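Side-chain contacts in endonuclease V (Homo sapiens, PDB 6OZE), which cleaves inosine-containing RNA in a metal-ion-dependent hydrolysis and belongs to the RNase H-like superfamily: residues 25-28 with 29-32; 61-64 with 65-68; 131-134 with 135-139; 158-161 with 162-166; 231-234 with 235-239. The protein carries 4 engineered substitutions. One frame throughout, in Å; residues are numbered along the deposited sequence. Where two conformers were deposited one is given.

Contact 1. Residues 25-28 with 29-32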
loop_
_atom_site.group_PDB
_atom_site.type_symbol
_atom_site.label_atom_id
_atom_site.label_comp_id
_atom_site.label_asym_id
_atom_site.label_seq_id
_atom_site.Cartn_x
_atom_site.Cartn_y
_atom_site.Cartn_z
ATOM N N THR A 25 -13.504 -8.812 6.479
ATOM C CA THR A 25 -14.638 -8.324 7.244
ATOM C C THR A 25 -15.849 -7.972 6.394
ATOM O O THR A 25 -16.919 -7.712 6.957
ATOM C CB THR A 25 -14.238 -7.103 8.099
ATOM O OG1 THR A 25 -13.780 -6.039 7.258
ATOM C CG2 THR A 25 -13.124 -7.468 9.077
ATOM N N GLU A 26 -15.729 -7.977 5.066
ATOM C CA GLU A 26 -16.809 -7.570 4.178
ATOM C C GLU A 26 -17.192 -8.726 3.268
ATOM O O GLU A 26 -16.329 -9.505 2.850
ATOM C CB GLU A 26 -16.375 -6.395 3.307
ATOM C CG GLU A 26 -15.661 -5.292 4.085
ATOM C CD GLU A 26 -16.498 -4.758 5.230
ATOM O OE1 GLU A 26 -17.708 -4.508 5.025
ATOM O OE2 GLU A 26 -15.952 -4.611 6.344
ATOM N N ALA A 27 -18.489 -8.823 2.961
ATOM C CA ALA A 27 -18.971 -9.889 2.088
ATOM C C ALA A 27 -18.264 -9.869 0.737
ATOM O O ALA A 27 -17.974 -10.930 0.171
ATOM C CB ALA A 27 -20.483 -9.776 1.901
ATOM N N TRP A 28 -17.973 -8.678 0.204
ATOM C CA TRP A 28 -17.375 -8.618 -1.128
ATOM C C TRP A 28 -16.002 -9.273 -1.162
ATOM O O TRP A 28 -15.583 -9.771 -2.209
ATOM C CB TRP A 28 -17.325 -7.185 -1.671
ATOM C CG TRP A 28 -16.447 -6.217 -0.909
ATOM C CD1 TRP A 28 -16.865 -5.288 0.004
ATOM C CD2 TRP A 28 -15.020 -6.064 -1.011
ATOM N NE1 TRP A 28 -15.790 -4.572 0.481
ATOM C CE2 TRP A 28 -14.646 -5.024 -0.124
ATOM C CE3 TRP A 28 -14.024 -6.698 -1.764
ATOM C CZ2 TRP A 28 -13.319 -4.620 0.045
ATOM C CZ3 TRP A 28 -12.704 -6.293 -1.602
ATOM C CH2 TRP A 28 -12.364 -5.251 -0.706
ATOM N N GLN A 29 -15.296 -9.295 -0.031
ATOM C CA GLN A 29 -13.959 -9.873 0.001
ATOM C C GLN A 29 -13.985 -11.387 -0.096
ATOM O O GLN A 29 -12.969 -11.988 -0.460
ATOM C CB GLN A 29 -13.253 -9.456 1.295
ATOM C CG GLN A 29 -13.030 -7.961 1.413
ATOM C CD GLN A 29 -12.573 -7.576 2.795
ATOM O OE1 GLN A 29 -13.140 -8.035 3.787
ATOM N NE2 GLN A 29 -11.532 -6.745 2.878
ATOM N N ARG A 30 -15.113 -12.009 0.234
ATOM C CA ARG A 30 -15.247 -13.455 0.255
ATOM C C ARG A 30 -15.903 -13.994 -1.008
ATOM O O ARG A 30 -16.261 -15.173 -1.057
ATOM C CB ARG A 30 -16.015 -13.899 1.503
ATOM C CG ARG A 30 -15.372 -13.422 2.814
ATOM C CD ARG A 30 -16.129 -13.905 4.039
ATOM N NE ARG A 30 -17.354 -13.145 4.278
ATOM C CZ ARG A 30 -17.460 -12.153 5.158
ATOM N NH1 ARG A 30 -16.415 -11.795 5.891
ATOM N NH2 ARG A 30 -18.616 -11.520 5.309
ATOM N N ASP A 31 -16.078 -13.155 -2.022
ATOM C CA ASP A 31 -16.642 -13.582 -3.294
ATOM C C ASP A 31 -15.541 -13.695 -4.335
ATOM O O ASP A 31 -14.671 -12.825 -4.410
ATOM C CB ASP A 31 -17.659 -12.554 -3.782
ATOM C CG ASP A 31 -18.368 -13.000 -5.039
ATOM O OD1 ASP A 31 -19.320 -13.800 -4.927
ATOM O OD2 ASP A 31 -17.956 -12.575 -6.137
ATOM N N PRO A 32 -15.561 -14.755 -5.154
ATOM C CA PRO A 32 -14.464 -14.952 -6.119
ATOM C C PRO A 32 -14.255 -13.789 -7.075
ATOM O O PRO A 32 -13.107 -13.445 -7.379
ATOM C CB PRO A 32 -14.865 -16.244 -6.841
ATOM C CG PRO A 32 -15.696 -16.984 -5.832
ATOM C CD PRO A 32 -16.450 -15.924 -5.069
#
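Q29, in the short 3-10 turn 27-30 of the loop between helix 3-17 and strand 39-47, turns its side-chain amide back to the backbone of T25 and E26. Two hydrogen bonds end on that amide. Q29 OE1 takes T25 N at 2.8 Å, in the plane of its carbonyl, and E26 N at 2.9 Å from above that plane, so two successive backbone amides converge on one oxygen. The other end of the amide, NE2, bonds to R206 O. The 3-10 pattern follows in the backbone, from Q29 N to E26 O and from R30 N to A27 O, both 3.1 Å, with a weak bond from D31 N to W28 O. Polar side chains add a second layer, since T25 OG1 donates to E26 OE2 and both atoms also meet the guanidinium of R206. Two flat groups are each covered on one face. The guanidinium of R30, its chain bent at chi3 (-77°), folds over the backbone with E26 O 3.7 Å above its plane. The W28 indole is met by the aliphatic part of Q29 in a CH-pi contact, CG standing 3.3 Å from the centroid of the six-membered ring and only 5° off its normal.

Contact 2. Residues 61-64 with 65-68. With NA (sodium ion), chain G.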
loop_
_atom_site.group_PDB
_atom_site.type_symbol
_atom_site.label_atom_id
_atom_site.label_comp_id
_atom_site.label_asym_id
_atom_site.label_seq_id
_atom_site.Cartn_x
_atom_site.Cartn_y
_atom_site.Cartn_z
ATOM N N VAL A 61 -9.567 7.317 -6.509
ATOM C CA VAL A 61 -10.569 6.261 -6.395
ATOM C C VAL A 61 -10.935 5.817 -7.801
ATOM O O VAL A 61 -11.173 6.654 -8.679
ATOM C CB VAL A 61 -11.822 6.727 -5.633
ATOM C CG1 VAL A 61 -12.815 5.565 -5.488
ATOM C CG2 VAL A 61 -11.422 7.304 -4.264
ATOM N N LEU A 62 -10.961 4.502 -8.020
ATOM C CA LEU A 62 -11.317 3.927 -9.305
ATOM C C LEU A 62 -12.565 3.063 -9.163
ATOM O O LEU A 62 -12.799 2.435 -8.125
ATOM C CB LEU A 62 -10.181 3.039 -9.854
ATOM C CG LEU A 62 -8.970 3.714 -10.498
ATOM C CD1 LEU A 62 -8.208 4.623 -9.547
ATOM C CD2 LEU A 62 -8.043 2.641 -11.074
ATOM N N SER A 63 -13.370 3.041 -10.209
ATOM C CA SER A 63 -14.470 2.096 -10.252
ATOM C C SER A 63 -13.920 0.680 -10.362
ATOM O O SER A 63 -12.801 0.460 -10.825
ATOM C CB SER A 63 -15.359 2.407 -11.443
ATOM O OG SER A 63 -14.627 2.355 -12.657
ATOM N N PHE A 64 -14.709 -0.281 -9.904
ATOM C CA PHE A 64 -14.319 -1.675 -10.007
ATOM C C PHE A 64 -15.506 -2.466 -10.530
ATOM O O PHE A 64 -16.620 -2.304 -10.026
ATOM C CB PHE A 64 -13.921 -2.231 -8.629
ATOM C CG PHE A 64 -13.397 -3.638 -8.696
ATOM C CD1 PHE A 64 -14.259 -4.719 -8.595
ATOM C CD2 PHE A 64 -12.052 -3.869 -8.899
ATOM C CE1 PHE A 64 -13.777 -6.018 -8.688
ATOM C CE2 PHE A 64 -11.562 -5.178 -8.991
ATOM C CZ PHE A 64 -12.436 -6.244 -8.877
ATOM N N PRO A 65 -15.297 -3.368 -11.505
ATOM C CA PRO A 65 -14.008 -3.798 -12.063
ATOM C C PRO A 65 -13.488 -2.985 -13.251
ATOM O O PRO A 65 -12.461 -3.354 -13.839
ATOM C CB PRO A 65 -14.322 -5.224 -12.526
ATOM C CG PRO A 65 -15.737 -5.142 -12.944
ATOM C CD PRO A 65 -16.399 -4.239 -11.946
ATOM N N GLU A 66 -14.178 -1.903 -13.612
ATOM C CA GLU A 66 -13.798 -1.158 -14.811
ATOM C C GLU A 66 -12.455 -0.447 -14.669
ATOM O O GLU A 66 -11.801 -0.170 -15.684
ATOM C CB GLU A 66 -14.880 -0.140 -15.166
ATOM C CG GLU A 66 -16.219 -0.762 -15.535
ATOM C CD GLU A 66 -17.136 -0.972 -14.338
ATOM O OE1 GLU A 66 -16.703 -0.733 -13.186
ATOM O OE2 GLU A 66 -18.301 -1.375 -14.559
ATOM N N LEU A 67 -12.055 -0.101 -13.442
ATOM C CA LEU A 67 -10.779 0.570 -13.173
ATOM C C LEU A 67 -10.682 1.938 -13.852
ATOM O O LEU A 67 -9.641 2.306 -14.405
ATOM C CB LEU A 67 -9.573 -0.323 -13.493
ATOM C CG LEU A 67 -9.551 -1.658 -12.743
ATOM C CD1 LEU A 67 -8.376 -2.504 -13.247
ATOM C CD2 LEU A 67 -9.461 -1.427 -11.235
ATOM N N GLU A 68 -11.775 2.705 -13.815
ATOM C CA GLU A 68 -11.781 4.079 -14.310
ATOM C C GLU A 68 -11.670 5.034 -13.138
ATOM O O GLU A 68 -12.277 4.815 -12.087
ATOM C CB GLU A 68 -13.070 4.390 -15.071
ATOM C CG GLU A 68 -13.190 3.617 -16.379
ATOM C CD GLU A 68 -12.065 3.945 -17.347
ATOM O OE1 GLU A 68 -11.887 5.138 -17.676
ATOM O OE2 GLU A 68 -11.348 3.011 -17.765
HETATM NA NA NA G . -18.387 -4.002 -8.859
HETATM O O HOH W 1 -18.475 -1.070 -11.081
HETATM O O HOH W 2 -19.723 -3.730 -11.040
HETATM O O HOH W 3 -17.409 -6.299 -8.539
HETATM O O HOH W 4 -20.250 -5.773 -7.765
#
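A chi1 of 58° sets S63 OG between its own backbone N and carbonyl carbon, from where it accepts E68 N at 3.1 Å. F64 has CG anti to the backbone N (chi1 -175°), which lays the ring against P65. The peptide between these two is cis, and P65 CA rests over the ring face, 3.6 Å from the F64 centroid, in a CH-pi contact. The loop is closed by S63 N to E68 O, 2.8 Å and in the carbonyl plane, and by L67 N to S63 O at the same length; L67 has positive phi where the chain turns back. S63 thus binds the far side through N, O and OG. E66 N, by contrast, is buried here without a partner in the model, while a water bridges E66 OE1 and F64 O. F64 O itself binds a sodium ion at 2.7 Å, a site shared with L37 O, Q38 OE1 and three waters. The whole forms the connection of the beta hairpin from strand 54-63 to strand 69-78: F64 packs on V40 of strand 39-47, and L62 and L67 both lean on E226 at the start of helix 226-242.

Contact 3. Residues 131-134 with 135-139. Engineered in segment 131-134: S132 (natural residue Cys).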
loop_
_atom_site.group_PDB
_atom_site.type_symbol
_atom_site.label_atom_id
_atom_site.label_comp_id
_atom_site.label_asym_id
_atom_site.label_seq_id
_atom_site.Cartn_x
_atom_site.Cartn_y
_atom_site.Cartn_z
ATOM N N ALA A 131 0.786 0.663 5.199
ATOM C CA ALA A 131 -0.548 0.197 4.833
ATOM C C ALA A 131 -1.360 -0.194 6.067
ATOM O O ALA A 131 -2.577 0.023 6.109
ATOM C CB ALA A 131 -0.444 -0.976 3.847
ATOM N N SER A 132 -0.713 -0.785 7.071
ATOM C CA SER A 132 -1.413 -1.147 8.298
ATOM C C SER A 132 -1.719 0.087 9.130
ATOM O O SER A 132 -2.794 0.193 9.735
ATOM C CB SER A 132 -0.546 -2.082 9.129
ATOM O OG SER A 132 -0.465 -3.340 8.483
ATOM N N HIS A 133 -0.761 1.009 9.185
ATOM C CA HIS A 133 -0.907 2.221 9.976
ATOM C C HIS A 133 -2.030 3.082 9.408
ATOM O O HIS A 133 -2.893 3.568 10.154
ATOM C CB HIS A 133 0.438 2.948 9.935
ATOM C CG HIS A 133 0.675 3.922 11.054
ATOM N ND1 HIS A 133 1.901 4.025 11.671
ATOM C CD2 HIS A 133 -0.131 4.828 11.653
ATOM C CE1 HIS A 133 1.848 4.967 12.601
ATOM N NE2 HIS A 133 0.620 5.457 12.620
ATOM N N LEU A 134 -2.053 3.253 8.081
ATOM C CA LEU A 134 -3.145 3.986 7.452
ATOM C C LEU A 134 -4.463 3.231 7.596
ATOM O O LEU A 134 -5.511 3.842 7.841
ATOM C CB LEU A 134 -2.814 4.238 5.977
ATOM C CG LEU A 134 -3.845 5.030 5.178
ATOM C CD1 LEU A 134 -3.957 6.480 5.694
ATOM C CD2 LEU A 134 -3.461 5.014 3.710
ATOM N N GLY A 135 -4.436 1.898 7.444
ATOM C CA GLY A 135 -5.669 1.131 7.556
ATOM C C GLY A 135 -6.326 1.241 8.920
ATOM O O GLY A 135 -7.541 1.426 9.029
ATOM N N VAL A 136 -5.543 1.109 9.992
ATOM C CA VAL A 136 -6.120 1.163 11.335
ATOM C C VAL A 136 -6.713 2.541 11.612
ATOM O O VAL A 136 -7.777 2.669 12.227
ATOM C CB VAL A 136 -5.069 0.758 12.390
ATOM C CG1 VAL A 136 -5.496 1.188 13.784
ATOM C CG2 VAL A 136 -4.833 -0.753 12.356
ATOM N N LEU A 137 -6.017 3.599 11.170
ATOM C CA LEU A 137 -6.470 4.953 11.475
ATOM C C LEU A 137 -7.665 5.372 10.623
ATOM O O LEU A 137 -8.543 6.081 11.120
ATOM C CB LEU A 137 -5.306 5.933 11.334
ATOM C CG LEU A 137 -4.251 5.853 12.442
ATOM C CD1 LEU A 137 -3.099 6.789 12.119
ATOM C CD2 LEU A 137 -4.843 6.201 13.807
ATOM N N THR A 138 -7.734 4.938 9.360
ATOM C CA THR A 138 -8.926 5.185 8.551
ATOM C C THR A 138 -10.037 4.180 8.820
ATOM O O THR A 138 -11.186 4.438 8.439
ATOM C CB THR A 138 -8.602 5.119 7.057
ATOM O OG1 THR A 138 -8.117 3.814 6.726
ATOM C CG2 THR A 138 -7.554 6.163 6.677
ATOM N N ASP A 139 -9.719 3.056 9.477
ATOM C CA ASP A 139 -10.615 1.898 9.599
ATOM C C ASP A 139 -11.156 1.461 8.241
ATOM O O ASP A 139 -12.345 1.194 8.079
ATOM C CB ASP A 139 -11.742 2.128 10.597
ATOM C CG ASP A 139 -12.308 0.827 11.133
ATOM O OD1 ASP A 139 -11.563 -0.183 11.167
ATOM O OD2 ASP A 139 -13.495 0.814 11.509
#
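T138 folds back on L134 in the last turn of helix 130-138, the crossover helix of a beta-alpha-beta unit between the parallel strands 115-118 and 142-146. The helix finishes in a Schellman motif with D139, at positive phi, as its C-prime residue; L140 N returns to G135 O, and D139 N makes a weak bond to V136 O. Before that end the ladder is regular, V136 N reaching S132 O at 2.9 Å. In the conformer given, OG of S132 (engineered, Cys in nature) bonds to G204 O. On one side of the helix H133 and L137 run alongside each other, and L137 CD1 meets the edge of the imidazole near its plane, 3.6 Å from H133 CD2. Further round, L134 CD1 touches T138 CG2 at 3.7 Å. L134 packs on L96 and L137 on V93 and L97 of helix 89-106, while H133 meets the F90 ring edge-to-face. A chi1 of 61° points T138 OG1 back at the preceding turn, where it donates to L134 O at 2.8 Å; OG1 also meets L140 N in a weak bond. T138 N takes L134 O at 2.9 Å from the opposite face of the carbonyl plane, so two donors grip this oxygen and the hydroxyl's rotation is fixed.

Contact 4. Residues 158-161 with 162-166. With NA (sodium ion), chain F.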
loop_
_atom_site.group_PDB
_atom_site.type_symbol
_atom_site.label_atom_id
_atom_site.label_comp_id
_atom_site.label_asym_id
_atom_site.label_seq_id
_atom_site.Cartn_x
_atom_site.Cartn_y
_atom_site.Cartn_z
ATOM N N ASN A 158 17.397 -14.055 -1.831
ATOM C CA ASN A 158 18.488 -15.004 -1.951
ATOM C C ASN A 158 18.235 -15.945 -3.129
ATOM O O ASN A 158 17.324 -15.738 -3.933
ATOM C CB ASN A 158 18.680 -15.758 -0.634
ATOM C CG ASN A 158 17.405 -16.426 -0.155
ATOM O OD1 ASN A 158 16.397 -16.467 -0.870
ATOM N ND2 ASN A 158 17.446 -16.975 1.055
ATOM N N ALA A 159 19.059 -16.988 -3.224
ATOM C CA ALA A 159 18.909 -17.923 -4.335
ATOM C C ALA A 159 17.520 -18.546 -4.350
ATOM O O ALA A 159 16.897 -18.661 -5.413
ATOM C CB ALA A 159 19.998 -18.989 -4.284
ATOM N N LEU A 160 17.011 -18.948 -3.180
ATOM C CA LEU A 160 15.651 -19.491 -3.109
ATOM C C LEU A 160 14.624 -18.522 -3.684
ATOM O O LEU A 160 13.756 -18.898 -4.489
ATOM C CB LEU A 160 15.305 -19.838 -1.661
ATOM C CG LEU A 160 13.843 -20.185 -1.394
ATOM C CD1 LEU A 160 13.517 -21.530 -2.012
ATOM C CD2 LEU A 160 13.543 -20.199 0.091
ATOM N N HIS A 161 14.688 -17.263 -3.260
ATOM C CA HIS A 161 13.731 -16.282 -3.734
ATOM C C HIS A 161 13.789 -16.142 -5.249
ATOM O O HIS A 161 12.750 -16.093 -5.913
ATOM C CB HIS A 161 14.013 -14.941 -3.055
ATOM C CG HIS A 161 12.902 -13.957 -3.219
ATOM N ND1 HIS A 161 11.666 -14.135 -2.639
ATOM C CD2 HIS A 161 12.827 -12.805 -3.926
ATOM C CE1 HIS A 161 10.880 -13.123 -2.968
ATOM N NE2 HIS A 161 11.560 -12.301 -3.746
ATOM N N LYS A 162 14.998 -16.110 -5.815
ATOM C CA LYS A 162 15.127 -15.959 -7.265
ATOM C C LYS A 162 14.602 -17.178 -8.028
ATOM O O LYS A 162 14.002 -17.031 -9.100
ATOM C CB LYS A 162 16.571 -15.635 -7.630
ATOM C CG LYS A 162 17.004 -14.259 -7.114
ATOM C CD LYS A 162 18.482 -13.996 -7.347
ATOM C CE LYS A 162 18.858 -12.582 -6.912
ATOM N NZ LYS A 162 18.627 -12.355 -5.458
ATOM N N GLU A 163 14.823 -18.390 -7.513
ATOM C CA GLU A 163 14.278 -19.560 -8.195
ATOM C C GLU A 163 12.756 -19.595 -8.116
ATOM O O GLU A 163 12.085 -19.996 -9.074
ATOM C CB GLU A 163 14.874 -20.821 -7.601
ATOM C CG GLU A 163 16.389 -20.943 -7.752
ATOM C CD GLU A 163 16.877 -21.045 -9.197
ATOM O OE1 GLU A 163 18.090 -21.265 -9.384
ATOM O OE2 GLU A 163 16.074 -20.908 -10.145
ATOM N N LYS A 164 12.185 -19.159 -6.989
ATOM C CA LYS A 164 10.731 -19.116 -6.910
ATOM C C LYS A 164 10.156 -18.105 -7.894
ATOM O O LYS A 164 9.077 -18.331 -8.460
ATOM C CB LYS A 164 10.281 -18.880 -5.466
ATOM C CG LYS A 164 10.532 -20.105 -4.585
ATOM C CD LYS A 164 10.507 -19.762 -3.107
ATOM C CE LYS A 164 9.099 -19.475 -2.627
ATOM N NZ LYS A 164 9.107 -18.971 -1.217
ATOM N N ILE A 165 10.855 -16.991 -8.114
ATOM C CA ILE A 165 10.423 -16.032 -9.125
ATOM C C ILE A 165 10.521 -16.644 -10.513
ATOM O O ILE A 165 9.617 -16.483 -11.343
ATOM C CB ILE A 165 11.243 -14.740 -9.008
ATOM C CG1 ILE A 165 10.905 -14.015 -7.702
ATOM C CG2 ILE A 165 11.004 -13.854 -10.217
ATOM C CD1 ILE A 165 11.817 -12.841 -7.392
ATOM N N ARG A 166 11.604 -17.384 -10.777
ATOM C CA ARG A 166 11.736 -18.056 -12.068
ATOM C C ARG A 166 10.506 -18.901 -12.385
ATOM O O ARG A 166 10.053 -18.944 -13.533
ATOM C CB ARG A 166 12.996 -18.923 -12.095
ATOM C CG ARG A 166 13.105 -19.790 -13.354
ATOM C CD ARG A 166 14.386 -20.604 -13.422
ATOM N NE ARG A 166 14.549 -21.513 -12.291
ATOM C CZ ARG A 166 14.016 -22.727 -12.217
ATOM N NH1 ARG A 166 14.230 -23.477 -11.143
ATOM N NH2 ARG A 166 13.286 -23.201 -13.220
HETATM NA NA NA F . 8.925 -17.891 -15.256
HETATM O O HOH W 5 11.160 -16.418 -0.873
HETATM O O HOH W 6 9.579 -15.996 -14.161
HETATM O O HOH W 7 10.898 -18.463 -16.640
HETATM O O HOH W 8 8.242 -16.421 -17.165
#
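From N158 through R166 the backbone passes from an N-cap into regular alpha-helix, with K162 N on N158 O, E163 N on A159 O, K164 N on L160 O and I165 N on H161 O, all close to 3.0 Å. The cap is made by N158 OD1, which accepts H161 N at 3.0 Å and so occupies an amide of the first turn. Side chains four apart then pair along the helix. The imidazole of H161, its CG anti to the backbone N (chi1 -166°), lies against I165, whose CD1 is 3.6 Å from CD2 of the ring. In the K164 conformer given, of two deposited, L160 CD1 meets its aliphatic stem at CD, 3.7 Å away, and NZ donates at 3.3 Å to a water. That water lies at the H161 ring edge, 2.9 Å from ND1. H161 is the buried member: NE2 bonds to Y200 OH, and the ring also meets those of Y200 and F175. On the solvent side E163 OE2 and R166 NE form a salt bridge of 2.7 Å, in the guanidinium plane. R166 O meanwhile binds a sodium ion at 2.3 Å, with L168 O, Q169 OE1 and three waters; a cation bound near the helix C-terminus would probably be favoured by the helix dipole.

Contact 5. Residues 231-234 with 235-239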
loop_
_atom_site.group_PDB
_atom_site.type_symbol
_atom_site.label_atom_id
_atom_site.label_comp_id
_atom_site.label_asym_id
_atom_site.label_seq_id
_atom_site.Cartn_x
_atom_site.Cartn_y
_atom_site.Cartn_z
ATOM N N ALA A 231 -2.289 6.798 -8.777
ATOM C CA ALA A 231 -1.877 7.726 -7.725
ATOM C C ALA A 231 -0.441 8.180 -7.948
ATOM O O ALA A 231 -0.121 9.356 -7.719
ATOM C CB ALA A 231 -2.072 7.091 -6.345
ATOM N N ASP A 232 0.421 7.279 -8.431
ATOM C CA ASP A 232 1.795 7.658 -8.737
ATOM C C ASP A 232 1.833 8.698 -9.852
ATOM O O ASP A 232 2.568 9.692 -9.755
ATOM C CB ASP A 232 2.608 6.424 -9.126
ATOM C CG ASP A 232 4.067 6.751 -9.372
ATOM O OD1 ASP A 232 4.792 7.030 -8.392
ATOM O OD2 ASP A 232 4.488 6.741 -10.546
ATOM N N ILE A 233 1.063 8.480 -10.917
ATOM C CA ILE A 233 0.997 9.432 -12.022
ATOM C C ILE A 233 0.479 10.773 -11.534
ATOM O O ILE A 233 1.031 11.823 -11.877
ATOM C CB ILE A 233 0.131 8.866 -13.163
ATOM C CG1 ILE A 233 0.833 7.665 -13.812
ATOM C CG2 ILE A 233 -0.168 9.946 -14.211
ATOM C CD1 ILE A 233 -0.052 6.844 -14.724
ATOM N N CYS A 234 -0.588 10.766 -10.725
ATOM C CA CYS A 234 -1.115 12.032 -10.206
ATOM C C CYS A 234 -0.050 12.808 -9.429
ATOM O O CYS A 234 0.066 14.036 -9.568
ATOM C CB CYS A 234 -2.319 11.759 -9.306
ATOM S SG CYS A 234 -3.837 11.455 -10.213
ATOM N N SER A 235 0.723 12.119 -8.588
ATOM C CA SER A 235 1.736 12.826 -7.805
ATOM C C SER A 235 2.817 13.406 -8.707
ATOM O O SER A 235 3.255 14.550 -8.506
ATOM C CB SER A 235 2.382 11.907 -6.775
ATOM O OG SER A 235 1.490 11.596 -5.742
ATOM N N ARG A 236 3.277 12.629 -9.686
ATOM C CA ARG A 236 4.315 13.123 -10.587
ATOM C C ARG A 236 3.821 14.326 -11.373
ATOM O O ARG A 236 4.527 15.341 -11.481
ATOM C CB ARG A 236 4.779 12.010 -11.525
ATOM C CG ARG A 236 5.766 11.059 -10.866
ATOM C CD ARG A 236 6.262 10.009 -11.842
ATOM N NE ARG A 236 5.166 9.191 -12.346
ATOM C CZ ARG A 236 5.324 8.110 -13.099
ATOM N NH1 ARG A 236 6.540 7.706 -13.439
ATOM N NH2 ARG A 236 4.262 7.429 -13.507
ATOM N N GLU A 237 2.586 14.262 -11.874
ATOM C CA GLU A 237 2.041 15.392 -12.618
ATOM C C GLU A 237 1.891 16.617 -11.728
ATOM O O GLU A 237 2.163 17.744 -12.160
ATOM C CB GLU A 237 0.680 15.037 -13.213
ATOM C CG GLU A 237 0.731 14.014 -14.334
ATOM C CD GLU A 237 -0.650 13.664 -14.855
ATOM O OE1 GLU A 237 -1.647 14.051 -14.207
ATOM O OE2 GLU A 237 -0.737 13.005 -15.913
ATOM N N HIS A 238 1.427 16.421 -10.490
ATOM C CA HIS A 238 1.229 17.565 -9.601
ATOM C C HIS A 238 2.553 18.226 -9.251
ATOM O O HIS A 238 2.635 19.451 -9.162
ATOM C CB HIS A 238 0.513 17.119 -8.329
ATOM C CG HIS A 238 -0.071 18.239 -7.546
ATOM N ND1 HIS A 238 -1.131 18.994 -8.002
ATOM C CD2 HIS A 238 0.269 18.753 -6.341
ATOM C CE1 HIS A 238 -1.426 19.920 -7.106
ATOM N NE2 HIS A 238 -0.593 19.793 -6.087
ATOM N N ILE A 239 3.601 17.431 -9.049
ATOM C CA ILE A 239 4.921 18.010 -8.787
ATOM C C ILE A 239 5.395 18.816 -9.992
ATOM O O ILE A 239 5.894 19.943 -9.858
ATOM C CB ILE A 239 5.920 16.894 -8.426
ATOM C CG1 ILE A 239 5.587 16.329 -7.043
ATOM C CG2 ILE A 239 7.370 17.398 -8.546
ATOM C CD1 ILE A 239 6.299 15.023 -6.743
#
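S235 N bonds to A231 O at 3.0 Å and opens the ladder that ties this middle part of helix 226-242 together. Its hydroxyl turns to the sheet instead, where OG meets S58 OG and D44 OD2. R236 comes next, its N on D232 O, and its side chain bends at chi3 (-61°) to bring the guanidinium back over the preceding turn. There D232 OD2 stands over one face of the group, 3.0 Å from R236 NH2, in the conformer given of the two deposited for D232. The carboxylate and guanidinium planes are 50° apart. At the guanidinium edge, near its plane, I233 CG1 lies 3.5 Å from R236 NH2. E237 continues with N on I233 O at 2.9 Å, and its extended side chain runs alongside I233, OE2 reaching 3.5 Å from CG2. H238 N closes on C234 O, and its side chain packs on S74 and M76 of strand 69-78, beside C234 on E72 and S74. I239 N bonds to S235 O, and its side chain lies on C56. In this conformer the D232-R236 salt bridge appears to rest on charge alone, as no N-H of R236 points at OD2; it would probably steer the carboxylate less strictly than an in-plane, hydrogen-bonded pair.

The five contacts follow one another along the chain without overlap and are spread over and around one mixed eight-stranded sheet, in keeping with an RNase H-like fold. Contact 1 lies in the loop before strand 39-47, contact 2 in the hairpin between strands 54-63 and 69-78. Contact 3 belongs to the crossover helix linking two neighbouring strands of the sheet, contact 5 to helix 226-242, which packs on strands 39-47, 54-63 and 69-78. Contacts 2 and 5 come nearest, about 6 Å between nearest atoms; contact 2 packs L62 and L67 on the start of the helix that holds contact 5. Contact 4 is the outlier, its centre 31 to 33 Å from the others. R206, bonded to contact 1, makes a long, weak ion pair with D139 of contact 3.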